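Local atomic coordinates of 2-oxo-1,2-dihydroquinoline 8-monooxygenase, oxygenase component (Pseudomonas putida, PDB entry 1Z02), a protein that catalyses the 8-hydroxylation of 2-oxo-1,2-dihydroquinoline as the oxygenase component, probably passing electrons from a Rieske [2Fe-2S] cluster to a mononuclear iron that activates oxygen. Residues Q57-Q62 and G436-Q441; P67-R72 and L80-L85; T99-S104 and T111-T116; G135-P140 and R153-P158. All coordinates share one frame; numbering follows the deposited sequence.

Contact 1. Residues Q57-Q62 and G436-Q441; sequences QVQGIQ and GYKVEQ
Strand 58-63, an outermost strand of a three-stranded sheet in the Rieske domain, meets the C-terminal tail, with Ile61 against Tyr437 and Gly60 against Val439. The tail runs roughly antiparallel to the strand but forms no regular strand itself. Its main tie is the straight bond from Val439 N to Gly60 O, 2.9 Å long. Gln59 NE2 reaches the same oxygen from the opposite face of the carbonyl plane, at 3.2 Å, because the bend at chi2 (71°) swings CD back beside the chain. Glycine suits position 60, since a CB there would press on Val439 CG2. Farther along, Ile61 and Tyr437 lie side by side: Ile61 CB is 3.6 Å from Tyr437 CZ, and Ile61 CD1 is 3.4 Å from Tyr437 OH, whose polar need is met by Ala47 O. An alanine in place of Tyr437 would probably open a gap beside Ile61 and leave Ala47 O without this donor. Water 1 donates to Gln59 OE1 and accepts a weak bond from Lys438 NZ, which forms a salt bridge with Glu52. The contact is that of a chain terminus returning over 370 residues to border the edge strand of an antiparallel Rieske sheet.

Contact 2. Residues P67-R72 and L80-L85; sequences PIVLRR and LKDQCL. With FES (Fe2/s2 (inorganic) cluster), chain H.
Val69 and Leu80 face each other as an antiparallel hydrogen-bonded pair in the beta hairpin 66-73/76-81 of the Rieske domain. Val69 N donates to Leu80 O at 2.8 Å, and Leu80 N returns the bond to Val69 O at 3.0 Å. The side chains of both leave the sheet on one face, where Val69 CG1 rests 4.1 Å from Leu80 CB. At the next, non-hydrogen-bonded pair, Ile68 and Lys81, the side chains diverge. Beyond it Asp82 N reaches Pro67 O at 2.7 Å, from well above the carbonyl plane. Proline has no N-H to give, yet its carbonyl still serves, and its ring lies alongside the stem of Lys81. CG of Asp82 stands anti to the backbone N (chi1 -162°), which sets the carboxylate carbon 3.8 Å from Val69 CB; OD2 lies beside the same CB, and OD1 is hydrogen-bonded to Ser92, which helps to hold this buried carboxylate. Asp82 is also the centre of an inverse gamma turn, closed weakly by Gln83 N and Lys81 O, that leads the chain off the strand toward the cluster. Two residues on, Cys84 shares one iron with Cys105, its SG lying 2.4 Å from FE2.

Contact 3. Residues T99-S104 and T111-T116; sequences TKSTIS and TFDLET
Leu114 and Ile103 meet across the hairpin of strands 102-104 and 110-113, their side chains crossing at about a right angle with Leu114 CD2 4.1 Å from Ile103 CB. Leu114 has the larger buried surface: besides Ile103 it touches the turn before the strand, where its CD1 is 3.6 Å from Lys100 O. Its backbone N gives a nearly straight bond to Ser101 O of 2.9 Å, prolonging the ladder in which Ile103 and Phe112 each donate an N-H to the other's carbonyl oxygen, as a hydrogen-bonded pair. Thr111 works on the other face of the sheet. With OG1 anti to the carbonyl carbon (chi1 -53°), the other branch, CG2, falls anti to the backbone N and packs 3.6 Å from Thr102 CB. The branch thus offers carbon to Thr102 while OG1 lies 2.8 Å from Ser104 OG and is hydrogen-bonded to Gly109, a combination a threonine can supply. At the solvent side, water 4 bridges Ser101 OG and Asp113 OD1. Asp113 OD2 accepts from both N and OG1 of Thr116, an Asx motif that steadies the following turn. The loop between the strands carries Cys105 and His108, ligands of the Rieske cluster. Ile103 and Leu114 pack on strands 66-73 and 76-81, Phe112 on Leu119 and Leu80, while Thr102 and Thr111 touch Leu280 of the second subunit.

Contact 4. Residues G135-P140 and R153-P158; sequences GVTTYP and REDDFP
The guanidinium of Arg153 lies beside Thr138, both side chains pointing the same way, and holds Thr138 O through NE and NH1 together. NE lies at 3.0 Å and NH1 at 2.8 Å, the oxygen being in the guanidinium plane. NH1 also meets Thr138 OG1 weakly, and NH2 forms a salt bridge with Asp159; arginine suits the place because N-H groups in one plane serve carbonyl and carboxylate alike. Pro140 crosses the arginine at about a right angle, its CD 3.7 Å above one face of the guanidinium. The Tyr139 ring is turned 66° to that plane, with Arg153 O at its edge, 3.5 Å from CE2. These residues lie in the loops flanking strands 141-144 and 147-152, and a type I beta turn from Glu154 to Phe157 follows. An alanine in place of Arg153 would probably leave Thr138 O without both donors and Asp159 without its mate. Asp155 and Thr137 cross at about a right angle, and Thr137 OG1 donates to Asp155 OD2 at 2.8 Å from far above the carboxylate plane. The same oxygen pairs with Lys81, likely favouring its ionised form. Water 6 accepts from Tyr139 OH and donates to Arg153 O and Asp155 OD2.

Contact 2 is the hub of the set: its centre is about 10 Å from those of contacts 1 and 3 and about 11 Å from that of contact 4, whereas contacts 1 and 4 are about 19 Å apart. Contacts 1 and 2 share one antiparallel sheet through neighbouring strands 58-63 and 66-73. Contact 3 belongs to a second three-stranded sheet, tied to contact 2 by Arg71 and Thr99. Lys81 N meets Thr137 O between contacts 2 and 4. Along the chain contacts 2, 3 and 4 come in series, all inside the long loop closed by contact 1. Contacts 2 and 3 both touch the second subunit, placing the cluster region at a subunit boundary.

Contact 1. Residues Q57-Q62 and G436-Q441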
loop_
_atom_site.group_PDB
_atom_site.type_symbol
_atom_site.label_atom_id
_atom_site.label_comp_id
_atom_site.label_asym_id
_atom_site.label_seq_id
_atom_site.Cartn_x
_atom_site.Cartn_y
_atom_site.Cartn_z
ATOM N N GLN A 57 -29.036 7.429 -16.059
ATOM C CA GLN A 57 -28.014 6.837 -15.212
ATOM C C GLN A 57 -26.708 7.607 -15.410
ATOM O O GLN A 57 -26.430 8.110 -16.502
ATOM C CB GLN A 57 -27.813 5.363 -15.561
ATOM C CG GLN A 57 -26.979 4.616 -14.529
ATOM C CD GLN A 57 -26.844 3.143 -14.832
ATOM O OE1 GLN A 57 -27.565 2.599 -15.669
ATOM N NE2 GLN A 57 -25.920 2.481 -14.140
ATOM N N VAL A 58 -25.928 7.718 -14.339
ATOM C CA VAL A 58 -24.646 8.413 -14.370
ATOM C C VAL A 58 -23.600 7.425 -13.895
ATOM O O VAL A 58 -23.838 6.678 -12.952
ATOM C CB VAL A 58 -24.652 9.640 -13.432
ATOM C CG1 VAL A 58 -23.242 10.246 -13.343
ATOM C CG2 VAL A 58 -25.636 10.678 -13.962
ATOM N N GLN A 59 -22.442 7.417 -14.544
ATOM C CA GLN A 59 -21.385 6.484 -14.172
ATOM C C GLN A 59 -19.989 7.059 -14.399
ATOM O O GLN A 59 -19.706 7.630 -15.454
ATOM C CB GLN A 59 -21.527 5.192 -14.979
ATOM C CG GLN A 59 -20.465 4.151 -14.656
ATOM C CD GLN A 59 -20.659 3.526 -13.293
ATOM O OE1 GLN A 59 -21.685 2.899 -13.031
ATOM N NE2 GLN A 59 -19.672 3.686 -12.415
ATOM N N GLY A 60 -19.118 6.898 -13.409
ATOM C CA GLY A 60 -17.760 7.393 -13.538
ATOM C C GLY A 60 -16.772 6.271 -13.810
ATOM O O GLY A 60 -16.910 5.167 -13.266
ATOM N N ILE A 61 -15.785 6.548 -14.662
ATOM C CA ILE A 61 -14.734 5.594 -15.020
ATOM C C ILE A 61 -13.407 6.348 -15.093
ATOM O O ILE A 61 -13.337 7.544 -14.785
ATOM C CB ILE A 61 -14.997 4.941 -16.409
ATOM C CG1 ILE A 61 -15.050 6.018 -17.494
ATOM C CG2 ILE A 61 -16.293 4.169 -16.380
ATOM C CD1 ILE A 61 -15.360 5.475 -18.880
ATOM N N GLN A 62 -12.352 5.648 -15.488
ATOM C CA GLN A 62 -11.041 6.275 -15.629
ATOM C C GLN A 62 -10.284 5.577 -16.753
ATOM O O GLN A 62 -10.132 4.353 -16.744
ATOM C CB GLN A 62 -10.231 6.190 -14.318
ATOM C CG GLN A 62 -9.009 7.108 -14.325
ATOM C CD GLN A 62 -8.203 7.086 -13.037
ATOM O OE1 GLN A 62 -7.388 7.972 -12.804
ATOM N NE2 GLN A 62 -8.409 6.072 -12.210
ATOM N N GLY A 436 -9.848 -0.933 -8.937
ATOM C CA GLY A 436 -10.931 -1.099 -9.889
ATOM C C GLY A 436 -11.023 -0.151 -11.072
ATOM O O GLY A 436 -10.043 0.475 -11.471
ATOM N N TYR A 437 -12.229 -0.047 -11.631
ATOM C CA TYR A 437 -12.473 0.786 -12.803
ATOM C C TYR A 437 -13.697 1.685 -12.647
ATOM O O TYR A 437 -13.604 2.907 -12.789
ATOM C CB TYR A 437 -12.634 -0.138 -14.013
ATOM C CG TYR A 437 -13.049 0.539 -15.297
ATOM C CD1 TYR A 437 -12.236 1.495 -15.905
ATOM C CD2 TYR A 437 -14.257 0.211 -15.914
ATOM C CE1 TYR A 437 -12.621 2.104 -17.101
ATOM C CE2 TYR A 437 -14.641 0.805 -17.096
ATOM C CZ TYR A 437 -13.825 1.747 -17.689
ATOM O OH TYR A 437 -14.208 2.304 -18.888
ATOM N N LYS A 438 -14.848 1.078 -12.354
ATOM C CA LYS A 438 -16.084 1.833 -12.175
ATOM C C LYS A 438 -16.120 2.508 -10.806
ATOM O O LYS A 438 -15.964 1.851 -9.773
ATOM C CB LYS A 438 -17.289 0.899 -12.348
ATOM C CG LYS A 438 -17.363 0.293 -13.748
ATOM C CD LYS A 438 -18.418 -0.807 -13.871
ATOM C CE LYS A 438 -19.821 -0.248 -13.987
ATOM N NZ LYS A 438 -20.798 -1.344 -14.285
ATOM N N VAL A 439 -16.313 3.824 -10.802
ATOM C CA VAL A 439 -16.363 4.574 -9.556
ATOM C C VAL A 439 -17.558 4.160 -8.705
ATOM O O VAL A 439 -18.695 4.105 -9.190
ATOM C CB VAL A 439 -16.435 6.094 -9.825
ATOM C CG1 VAL A 439 -16.509 6.858 -8.515
ATOM C CG2 VAL A 439 -15.222 6.535 -10.615
ATOM N N GLU A 440 -17.286 3.862 -7.434
ATOM C CA GLU A 440 -18.314 3.444 -6.487
ATOM C C GLU A 440 -19.131 4.665 -6.091
ATOM O O GLU A 440 -18.574 5.730 -5.805
ATOM C CB GLU A 440 -17.665 2.831 -5.245
ATOM C CG GLU A 440 -18.540 1.804 -4.537
ATOM C CD GLU A 440 -17.929 1.313 -3.243
ATOM O OE1 GLU A 440 -18.428 0.314 -2.685
ATOM O OE2 GLU A 440 -16.951 1.932 -2.782
ATOM N N GLN A 441 -20.451 4.510 -6.057
ATOM C CA GLN A 441 -21.312 5.631 -5.725
ATOM C C GLN A 441 -21.782 5.789 -4.284
ATOM O O GLN A 441 -21.802 4.849 -3.491
ATOM C CB GLN A 441 -22.503 5.658 -6.680
ATOM C CG GLN A 441 -22.052 5.787 -8.127
ATOM C CD GLN A 441 -23.190 5.992 -9.097
ATOM O OE1 GLN A 441 -22.981 6.031 -10.310
ATOM N NE2 GLN A 441 -24.401 6.133 -8.574
HETATM O O HOH W 1 -22.968 1.290 -14.627
HETATM O O HOH W 2 -20.594 2.174 -9.809
HETATM O O HOH W 3 -20.004 6.153 -10.687
#

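Contact 2. Residues P67-R72 and L80-L85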
loop_
_atom_site.group_PDB
_atom_site.type_symbol
_atom_site.label_atom_id
_atom_site.label_comp_id
_atom_site.label_asym_id
_atom_site.label_seq_id
_atom_site.Cartn_x
_atom_site.Cartn_y
_atom_site.Cartn_z
ATOM N N PRO A 67 -10.139 10.910 -15.412
ATOM C CA PRO A 67 -11.424 10.576 -14.796
ATOM C C PRO A 67 -12.554 11.088 -15.702
ATOM O O PRO A 67 -12.583 12.265 -16.084
ATOM C CB PRO A 67 -11.359 11.294 -13.447
ATOM C CG PRO A 67 -10.491 12.469 -13.726
ATOM C CD PRO A 67 -9.417 11.928 -14.629
ATOM N N ILE A 68 -13.478 10.197 -16.044
ATOM C CA ILE A 68 -14.584 10.533 -16.937
ATOM C C ILE A 68 -15.935 10.121 -16.358
ATOM O O ILE A 68 -16.074 9.042 -15.793
ATOM C CB ILE A 68 -14.403 9.805 -18.292
ATOM C CG1 ILE A 68 -13.086 10.239 -18.945
ATOM C CG2 ILE A 68 -15.572 10.114 -19.216
ATOM C CD1 ILE A 68 -12.674 9.420 -20.180
ATOM N N VAL A 69 -16.932 10.984 -16.509
ATOM C CA VAL A 69 -18.270 10.693 -16.028
ATOM C C VAL A 69 -19.219 10.715 -17.226
ATOM O O VAL A 69 -19.132 11.597 -18.090
ATOM C CB VAL A 69 -18.717 11.723 -14.966
ATOM C CG1 VAL A 69 -18.660 13.129 -15.547
ATOM C CG2 VAL A 69 -20.122 11.389 -14.465
ATOM N N LEU A 70 -20.102 9.722 -17.294
ATOM C CA LEU A 70 -21.053 9.629 -18.401
ATOM C C LEU A 70 -22.494 9.641 -17.910
ATOM O O LEU A 70 -22.801 9.163 -16.814
ATOM C CB LEU A 70 -20.829 8.346 -19.217
ATOM C CG LEU A 70 -19.472 8.056 -19.865
ATOM C CD1 LEU A 70 -18.525 7.459 -18.849
ATOM C CD2 LEU A 70 -19.673 7.103 -21.016
ATOM N N ARG A 71 -23.370 10.204 -18.732
ATOM C CA ARG A 71 -24.792 10.264 -18.417
ATOM C C ARG A 71 -25.607 10.127 -19.689
ATOM O O ARG A 71 -25.245 10.689 -20.723
ATOM C CB ARG A 71 -25.164 11.587 -17.737
ATOM C CG ARG A 71 -26.655 11.665 -17.388
ATOM C CD ARG A 71 -27.108 13.059 -17.006
ATOM N NE ARG A 71 -28.535 13.071 -16.684
ATOM C CZ ARG A 71 -29.293 14.167 -16.644
ATOM N NH1 ARG A 71 -30.579 14.074 -16.339
ATOM N NH2 ARG A 71 -28.773 15.356 -16.919
ATOM N N ARG A 72 -26.697 9.369 -19.626
ATOM C CA ARG A 72 -27.551 9.213 -20.799
ATOM C C ARG A 72 -28.795 10.065 -20.605
ATOM O O ARG A 72 -29.497 9.924 -19.606
ATOM C CB ARG A 72 -27.972 7.758 -21.000
ATOM C CG ARG A 72 -28.842 7.555 -22.248
ATOM C CD ARG A 72 -29.462 6.160 -22.297
ATOM N NE ARG A 72 -28.469 5.083 -22.350
ATOM C CZ ARG A 72 -27.747 4.776 -23.425
ATOM N NH1 ARG A 72 -26.868 3.786 -23.373
ATOM N NH2 ARG A 72 -27.906 5.448 -24.558
ATOM N N LEU A 80 -17.963 13.789 -19.785
ATOM C CA LEU A 80 -17.226 14.962 -19.312
ATOM C C LEU A 80 -16.145 14.465 -18.354
ATOM O O LEU A 80 -16.127 13.284 -17.980
ATOM C CB LEU A 80 -18.143 15.934 -18.554
ATOM C CG LEU A 80 -19.254 16.693 -19.279
ATOM C CD1 LEU A 80 -20.329 15.726 -19.726
ATOM C CD2 LEU A 80 -19.852 17.742 -18.337
ATOM N N LYS A 81 -15.241 15.356 -17.961
ATOM C CA LYS A 81 -14.194 14.960 -17.034
ATOM C C LYS A 81 -14.819 14.866 -15.653
ATOM O O LYS A 81 -15.484 15.797 -15.202
ATOM C CB LYS A 81 -13.057 15.974 -17.010
ATOM C CG LYS A 81 -11.906 15.532 -16.125
ATOM C CD LYS A 81 -10.827 16.606 -16.046
ATOM C CE LYS A 81 -10.088 16.777 -17.371
ATOM N NZ LYS A 81 -8.984 17.776 -17.244
ATOM N N ASP A 82 -14.601 13.736 -14.988
ATOM C CA ASP A 82 -15.164 13.491 -13.662
ATOM C C ASP A 82 -14.351 14.226 -12.596
ATOM O O ASP A 82 -13.736 13.599 -11.718
ATOM C CB ASP A 82 -15.167 11.984 -13.382
ATOM C CG ASP A 82 -16.115 11.594 -12.259
ATOM O OD1 ASP A 82 -16.051 10.427 -11.829
ATOM O OD2 ASP A 82 -16.919 12.454 -11.820
ATOM N N GLN A 83 -14.365 15.554 -12.668
ATOM C CA GLN A 83 -13.615 16.392 -11.726
ATOM C C GLN A 83 -14.184 17.805 -11.677
ATOM O O GLN A 83 -14.095 18.554 -12.645
ATOM C CB GLN A 83 -12.140 16.476 -12.132
ATOM C CG GLN A 83 -11.294 17.347 -11.198
ATOM C CD GLN A 83 -9.940 17.698 -11.795
ATOM O OE1 GLN A 83 -9.852 18.434 -12.787
ATOM N NE2 GLN A 83 -8.876 17.167 -11.198
ATOM N N CYS A 84 -14.773 18.167 -10.547
ATOM C CA CYS A 84 -15.345 19.494 -10.386
ATOM C C CYS A 84 -14.208 20.505 -10.320
ATOM O O CYS A 84 -13.210 20.256 -9.638
ATOM C CB CYS A 84 -16.168 19.558 -9.103
ATOM S SG CYS A 84 -16.970 21.164 -8.870
ATOM N N LEU A 85 -14.374 21.630 -11.027
ATOM C CA LEU A 85 -13.384 22.716 -11.089
ATOM C C LEU A 85 -13.226 23.417 -9.771
ATOM O O LEU A 85 -12.200 24.043 -9.519
ATOM C CB LEU A 85 -13.809 23.831 -12.036
ATOM C CG LEU A 85 -14.494 23.586 -13.348
ATOM C CD1 LEU A 85 -14.810 24.890 -14.062
ATOM C CD2 LEU A 85 -13.597 22.728 -14.129
HETATM FE FE1 FES H . -17.638 22.662 -4.733
HETATM FE FE2 FES H . -17.830 20.821 -6.613
HETATM S S1 FES H . -19.123 22.528 -6.317
HETATM S S2 FES H . -16.344 20.828 -4.985
#

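Contact 3. Residues T99-S104 and T111-T116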
loop_
_atom_site.group_PDB
_atom_site.type_symbol
_atom_site.label_atom_id
_atom_site.label_comp_id
_atom_site.label_asym_id
_atom_site.label_seq_id
_atom_site.Cartn_x
_atom_site.Cartn_y
_atom_site.Cartn_z
ATOM N N THR A 99 -31.418 19.261 -14.574
ATOM C CA THR A 99 -32.049 19.429 -15.880
ATOM C C THR A 99 -31.527 18.375 -16.847
ATOM O O THR A 99 -30.579 17.658 -16.539
ATOM C CB THR A 99 -31.783 20.838 -16.473
ATOM O OG1 THR A 99 -30.377 21.022 -16.681
ATOM C CG2 THR A 99 -32.312 21.918 -15.538
ATOM N N LYS A 100 -32.162 18.290 -18.012
ATOM C CA LYS A 100 -31.798 17.331 -19.044
ATOM C C LYS A 100 -30.491 17.657 -19.760
ATOM O O LYS A 100 -29.916 16.797 -20.421
ATOM C CB LYS A 100 -32.910 17.254 -20.091
ATOM C CG LYS A 100 -34.183 16.562 -19.633
ATOM C CD LYS A 100 -33.969 15.069 -19.482
ATOM C CE LYS A 100 -35.291 14.355 -19.322
ATOM N NZ LYS A 100 -36.102 14.929 -18.214
ATOM N N SER A 101 -30.024 18.894 -19.634
ATOM C CA SER A 101 -28.805 19.303 -20.313
ATOM C C SER A 101 -27.604 19.557 -19.411
ATOM O O SER A 101 -26.574 20.032 -19.883
ATOM C CB SER A 101 -29.085 20.568 -21.119
ATOM O OG SER A 101 -29.368 21.650 -20.245
ATOM N N THR A 102 -27.713 19.243 -18.126
ATOM C CA THR A 102 -26.599 19.502 -17.223
ATOM C C THR A 102 -26.324 18.385 -16.230
ATOM O O THR A 102 -27.042 17.388 -16.172
ATOM C CB THR A 102 -26.852 20.783 -16.391
ATOM O OG1 THR A 102 -27.961 20.566 -15.499
ATOM C CG2 THR A 102 -27.160 21.958 -17.306
ATOM N N ILE A 103 -25.255 18.576 -15.466
ATOM C CA ILE A 103 -24.862 17.670 -14.393
ATOM C C ILE A 103 -24.231 18.585 -13.352
ATOM O O ILE A 103 -23.431 19.460 -13.688
ATOM C CB ILE A 103 -23.840 16.573 -14.836
ATOM C CG1 ILE A 103 -23.597 15.622 -13.655
ATOM C CG2 ILE A 103 -22.532 17.204 -15.318
ATOM C CD1 ILE A 103 -22.690 14.478 -13.929
ATOM N N SER A 104 -24.607 18.413 -12.091
ATOM C CA SER A 104 -24.064 19.265 -11.053
ATOM C C SER A 104 -23.172 18.521 -10.095
ATOM O O SER A 104 -23.251 17.297 -9.973
ATOM C CB SER A 104 -25.194 19.912 -10.259
ATOM O OG SER A 104 -26.030 20.677 -11.104
ATOM N N THR A 111 -22.371 23.662 -11.699
ATOM C CA THR A 111 -23.131 22.941 -12.715
ATOM C C THR A 111 -22.553 23.091 -14.113
ATOM O O THR A 111 -22.198 24.195 -14.542
ATOM C CB THR A 111 -24.599 23.406 -12.702
ATOM O OG1 THR A 111 -25.120 23.297 -11.369
ATOM C CG2 THR A 111 -25.430 22.550 -13.621
ATOM N N PHE A 112 -22.470 21.973 -14.828
ATOM C CA PHE A 112 -21.886 21.988 -16.161
ATOM C C PHE A 112 -22.819 21.512 -17.264
ATOM O O PHE A 112 -23.664 20.638 -17.053
ATOM C CB PHE A 112 -20.603 21.147 -16.175
ATOM C CG PHE A 112 -19.685 21.449 -15.033
ATOM C CD1 PHE A 112 -19.791 20.750 -13.840
ATOM C CD2 PHE A 112 -18.753 22.474 -15.126
ATOM C CE1 PHE A 112 -18.984 21.069 -12.750
ATOM C CE2 PHE A 112 -17.942 22.801 -14.046
ATOM C CZ PHE A 112 -18.057 22.098 -12.852
ATOM N N ASP A 113 -22.656 22.108 -18.441
ATOM C CA ASP A 113 -23.461 21.760 -19.602
ATOM C C ASP A 113 -22.931 20.456 -20.188
ATOM O O ASP A 113 -21.744 20.338 -20.476
ATOM C CB ASP A 113 -23.377 22.870 -20.641
ATOM C CG ASP A 113 -24.276 22.615 -21.813
ATOM O OD1 ASP A 113 -25.444 22.357 -21.628
ATOM O OD2 ASP A 113 -23.849 22.656 -22.948
ATOM N N LEU A 114 -23.811 19.475 -20.348
ATOM C CA LEU A 114 -23.413 18.176 -20.875
ATOM C C LEU A 114 -22.762 18.239 -22.245
ATOM O O LEU A 114 -21.868 17.454 -22.546
ATOM C CB LEU A 114 -24.620 17.245 -20.948
ATOM C CG LEU A 114 -25.185 16.772 -19.607
ATOM C CD1 LEU A 114 -26.444 15.955 -19.859
ATOM C CD2 LEU A 114 -24.151 15.941 -18.874
ATOM N N GLU A 115 -23.204 19.171 -23.076
ATOM C CA GLU A 115 -22.672 19.296 -24.424
ATOM C C GLU A 115 -21.323 19.979 -24.547
ATOM O O GLU A 115 -20.421 19.464 -25.193
ATOM C CB GLU A 115 -23.653 20.067 -25.299
ATOM C CG GLU A 115 -23.155 20.248 -26.712
ATOM C CD GLU A 115 -23.833 19.303 -27.652
ATOM O OE1 GLU A 115 -25.064 19.410 -27.782
ATOM O OE2 GLU A 115 -23.154 18.451 -28.254
ATOM N N THR A 116 -21.201 21.157 -23.950
ATOM C CA THR A 116 -19.986 21.941 -24.053
ATOM C C THR A 116 -19.084 21.862 -22.844
ATOM O O THR A 116 -17.915 22.219 -22.928
ATOM C CB THR A 116 -20.329 23.429 -24.295
ATOM O OG1 THR A 116 -21.011 23.969 -23.148
ATOM C CG2 THR A 116 -21.229 23.562 -25.512
HETATM O O HOH W 4 -27.555 23.767 -20.266
#

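Contact 4. Residues G135-P140 and R153-P158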
loop_
_atom_site.group_PDB
_atom_site.type_symbol
_atom_site.label_atom_id
_atom_site.label_comp_id
_atom_site.label_asym_id
_atom_site.label_seq_id
_atom_site.Cartn_x
_atom_site.Cartn_y
_atom_site.Cartn_z
ATOM N N GLY A 135 -15.011 25.812 -17.777
ATOM C CA GLY A 135 -15.822 24.609 -17.764
ATOM C C GLY A 135 -14.928 23.386 -17.722
ATOM O O GLY A 135 -13.700 23.506 -17.626
ATOM N N VAL A 136 -15.530 22.203 -17.778
ATOM C CA VAL A 136 -14.758 20.963 -17.760
ATOM C C VAL A 136 -14.625 20.396 -19.164
ATOM O O VAL A 136 -15.407 20.726 -20.058
ATOM C CB VAL A 136 -15.402 19.891 -16.856
ATOM C CG1 VAL A 136 -15.360 20.340 -15.405
ATOM C CG2 VAL A 136 -16.835 19.633 -17.285
ATOM N N THR A 137 -13.624 19.546 -19.354
ATOM C CA THR A 137 -13.379 18.941 -20.654
ATOM C C THR A 137 -14.529 18.031 -21.098
ATOM O O THR A 137 -15.161 17.360 -20.273
ATOM C CB THR A 137 -12.080 18.095 -20.627
ATOM O OG1 THR A 137 -11.001 18.889 -20.114
ATOM C CG2 THR A 137 -11.713 17.617 -22.041
ATOM N N THR A 138 -14.803 18.018 -22.399
ATOM C CA THR A 138 -15.838 17.149 -22.948
ATOM C C THR A 138 -15.145 16.048 -23.734
ATOM O O THR A 138 -14.084 16.267 -24.310
ATOM C CB THR A 138 -16.785 17.885 -23.938
ATOM O OG1 THR A 138 -16.037 18.332 -25.073
ATOM C CG2 THR A 138 -17.460 19.072 -23.271
ATOM N N TYR A 139 -15.742 14.865 -23.760
ATOM C CA TYR A 139 -15.169 13.752 -24.507
ATOM C C TYR A 139 -16.191 13.221 -25.505
ATOM O O TYR A 139 -17.285 12.798 -25.129
ATOM C CB TYR A 139 -14.722 12.646 -23.552
ATOM C CG TYR A 139 -13.722 13.139 -22.537
ATOM C CD1 TYR A 139 -14.127 13.534 -21.267
ATOM C CD2 TYR A 139 -12.382 13.299 -22.880
ATOM C CE1 TYR A 139 -13.221 14.082 -20.367
ATOM C CE2 TYR A 139 -11.471 13.850 -21.988
ATOM C CZ TYR A 139 -11.901 14.237 -20.734
ATOM O OH TYR A 139 -11.000 14.786 -19.852
ATOM N N PRO A 140 -15.846 13.246 -26.801
ATOM C CA PRO A 140 -16.763 12.762 -27.835
ATOM C C PRO A 140 -17.200 11.331 -27.578
ATOM O O PRO A 140 -16.378 10.486 -27.237
ATOM C CB PRO A 140 -15.938 12.879 -29.115
ATOM C CG PRO A 140 -15.037 14.025 -28.843
ATOM C CD PRO A 140 -14.611 13.782 -27.403
ATOM N N ARG A 153 -9.243 12.362 -24.755
ATOM C CA ARG A 153 -8.280 13.325 -25.272
ATOM C C ARG A 153 -7.717 14.278 -24.230
ATOM O O ARG A 153 -8.252 14.403 -23.126
ATOM C CB ARG A 153 -8.947 14.151 -26.378
ATOM C CG ARG A 153 -10.224 14.826 -25.905
ATOM C CD ARG A 153 -10.733 15.869 -26.873
ATOM N NE ARG A 153 -12.000 16.444 -26.426
ATOM C CZ ARG A 153 -12.689 17.348 -27.117
ATOM N NH1 ARG A 153 -13.834 17.819 -26.643
ATOM N NH2 ARG A 153 -12.228 17.783 -28.286
ATOM N N GLU A 154 -6.632 14.956 -24.598
ATOM C CA GLU A 154 -6.015 15.943 -23.720
ATOM C C GLU A 154 -6.950 17.147 -23.731
ATOM O O GLU A 154 -7.705 17.346 -24.689
ATOM C CB GLU A 154 -4.648 16.373 -24.258
ATOM C CG GLU A 154 -3.723 15.243 -24.657
ATOM C CD GLU A 154 -2.446 15.751 -25.292
ATOM O OE1 GLU A 154 -1.516 16.131 -24.554
ATOM O OE2 GLU A 154 -2.383 15.788 -26.535
ATOM N N ASP A 155 -6.877 17.960 -22.684
ATOM C CA ASP A 155 -7.728 19.143 -22.555
ATOM C C ASP A 155 -7.707 20.071 -23.762
ATOM O O ASP A 155 -8.721 20.690 -24.096
ATOM C CB ASP A 155 -7.318 19.945 -21.318
ATOM C CG ASP A 155 -7.611 19.214 -20.022
ATOM O OD1 ASP A 155 -7.160 19.685 -18.969
ATOM O OD2 ASP A 155 -8.300 18.178 -20.049
ATOM N N ASP A 156 -6.559 20.169 -24.423
ATOM C CA ASP A 156 -6.427 21.071 -25.565
ATOM C C ASP A 156 -6.578 20.480 -26.973
ATOM O O ASP A 156 -6.344 21.176 -27.964
ATOM C CB ASP A 156 -5.092 21.823 -25.473
ATOM C CG ASP A 156 -3.884 20.891 -25.477
ATOM O OD1 ASP A 156 -2.741 21.401 -25.383
ATOM O OD2 ASP A 156 -4.076 19.658 -25.572
ATOM N N PHE A 157 -6.962 19.210 -27.076
ATOM C CA PHE A 157 -7.141 18.593 -28.393
ATOM C C PHE A 157 -8.414 19.172 -29.026
ATOM O O PHE A 157 -9.515 18.988 -28.508
ATOM C CB PHE A 157 -7.252 17.074 -28.251
ATOM C CG PHE A 157 -7.091 16.326 -29.549
ATOM C CD1 PHE A 157 -5.828 15.970 -30.014
ATOM C CD2 PHE A 157 -8.202 15.992 -30.311
ATOM C CE1 PHE A 157 -5.673 15.290 -31.227
ATOM C CE2 PHE A 157 -8.058 15.314 -31.525
ATOM C CZ PHE A 157 -6.793 14.961 -31.979
ATOM N N PRO A 158 -8.276 19.869 -30.169
ATOM C CA PRO A 158 -9.403 20.494 -30.882
ATOM C C PRO A 158 -10.525 19.561 -31.315
ATOM O O PRO A 158 -10.268 18.468 -31.813
ATOM C CB PRO A 158 -8.744 21.136 -32.107
ATOM C CG PRO A 158 -7.327 21.286 -31.730
ATOM C CD PRO A 158 -7.029 20.039 -30.929
HETATM O O HOH W 5 -10.941 21.524 -22.239
HETATM O O HOH W 6 -8.375 15.441 -20.772
#